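Local coordinates for protein LigF (Sphingobium sp. SYK-6, PDB 4XT0) that cleaves beta-aryl ether bonds of lignin stereospecifically, as a glutathione-using beta-etherase of the glutathione S-transferase superfamily, at the interface of chains A and B. Sequence-based numbering; all coordinates share one arbitrary frame. Chains: chain A/B, Protein LigF.

The interface of chains A and B. Residues chain A 68-69, 71-72, 107; chain B 100-101, 104.
The backbone of A:Glu69, with a positive phi of 74°, turns from strand 65-68 into helix 70-80 and faces chain B helix 93-121, which carries B:Lys104. The side-chain amine NZ of B:Lys104 donates a hydrogen bond of 2.8 Å to carboxylate OE1 of A:Glu69, which accepts on its anti lone pair. B:Lys104 has its CG wedged between the backbone N and the carbonyl carbon (chi1 79°), and bends at chi3 and chi4 to bring NZ between two carboxylates. The second belongs to A:Asp107, whose OD2 makes a longer salt bridge to NZ, at 3.5 Å. A:Thr71 OG1 donates to that OD2 at 2.6 Å, on the syn side and 22° out of plane, which is likely to steady the carboxylate. Water 2 joins NZ of B:Lys104, at 2.7 Å, to A:Asp107 OD1 and to N and OG1 of A:Thr71. Methyl CG2 of A:Val72 packs tightly on CD of B:Lys104, 3.5 Å away. CG2 of B:Val101 rests on CG of A:Glu69 at 3.9 Å, the two side chains crossing near a right angle. A methionine in place of B:Lys104 would probably leave both carboxylates without their shared cationic partner, and water 2 without its link to chain B. Water 1, in plane at the edge of the B:Arg100 guanidinium, links NH1 to A:Val72 O. This patch and its twin form part of the two-fold interface, which may well be the usual glutathione S-transferase dimer. A:Glu69 also lines the glutathione pocket.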
# COMPACT_ATOMS: atom_id res chain seq x y z
N THR A 68 -0.88 13.91 -4.62
CA THR A 68 -1.81 12.83 -4.96
C THR A 68 -1.61 11.61 -4.05
O THR A 68 -0.67 11.59 -3.23
CB THR A 68 -1.65 12.35 -6.41
OG1 THR A 68 -0.34 11.83 -6.59
CG2 THR A 68 -1.88 13.49 -7.41
N GLU A 69 -2.47 10.60 -4.27
CA GLU A 69 -2.64 9.40 -3.42
C GLU A 69 -3.38 9.76 -2.12
O GLU A 69 -2.83 10.45 -1.28
CB GLU A 69 -1.29 8.72 -3.09
CG GLU A 69 -0.57 8.19 -4.31
CD GLU A 69 -1.35 7.07 -4.99
OE1 GLU A 69 -1.78 6.12 -4.29
OE2 GLU A 69 -1.55 7.16 -6.21
N THR A 71 -4.10 8.45 0.80
CA THR A 71 -3.43 8.27 2.09
C THR A 71 -2.30 9.28 2.29
O THR A 71 -2.10 9.79 3.39
CB THR A 71 -2.87 6.84 2.22
OG1 THR A 71 -3.94 5.90 2.12
CG2 THR A 71 -2.12 6.65 3.58
N VAL A 72 -1.56 9.58 1.22
CA VAL A 72 -0.43 10.50 1.28
C VAL A 72 -0.90 11.94 1.55
O VAL A 72 -0.27 12.69 2.30
CB VAL A 72 0.38 10.42 -0.04
CG1 VAL A 72 1.45 11.54 -0.15
CG2 VAL A 72 1.04 9.02 -0.19
N ASP A 107 -5.11 0.50 1.67
CA ASP A 107 -4.52 0.64 0.32
C ASP A 107 -4.15 -0.67 -0.37
O ASP A 107 -4.14 -0.75 -1.60
CB ASP A 107 -3.25 1.52 0.37
CG ASP A 107 -3.56 3.01 0.51
OD1 ASP A 107 -4.58 3.48 -0.05
OD2 ASP A 107 -2.80 3.73 1.18
N ARG B 100 6.55 9.11 -0.18
CA ARG B 100 5.54 8.12 0.20
C ARG B 100 4.80 7.58 -1.00
O ARG B 100 4.37 6.43 -0.96
CB ARG B 100 4.52 8.71 1.21
CG ARG B 100 5.14 9.10 2.53
CD ARG B 100 4.10 9.36 3.66
NE ARG B 100 4.86 9.43 4.91
CZ ARG B 100 5.01 10.52 5.65
NH1 ARG B 100 4.37 11.64 5.33
NH2 ARG B 100 5.77 10.47 6.74
N VAL B 101 4.63 8.39 -2.04
CA VAL B 101 4.02 7.89 -3.27
C VAL B 101 4.89 6.74 -3.80
O VAL B 101 4.37 5.70 -4.22
CB VAL B 101 3.85 9.00 -4.34
CG1 VAL B 101 3.38 8.39 -5.68
CG2 VAL B 101 2.83 10.05 -3.87
N LYS B 104 4.72 3.57 -1.18
CA LYS B 104 3.46 2.84 -1.21
C LYS B 104 3.29 2.15 -2.58
O LYS B 104 2.65 1.11 -2.67
CB LYS B 104 2.28 3.76 -0.89
CG LYS B 104 1.81 4.65 -2.06
CD LYS B 104 0.94 5.80 -1.51
CE LYS B 104 -0.33 5.28 -0.82
NZ LYS B 104 -1.31 4.72 -1.85
O HOH W 1 2.66 12.56 3.01
O HOH W 2 -3.63 5.87 -1.01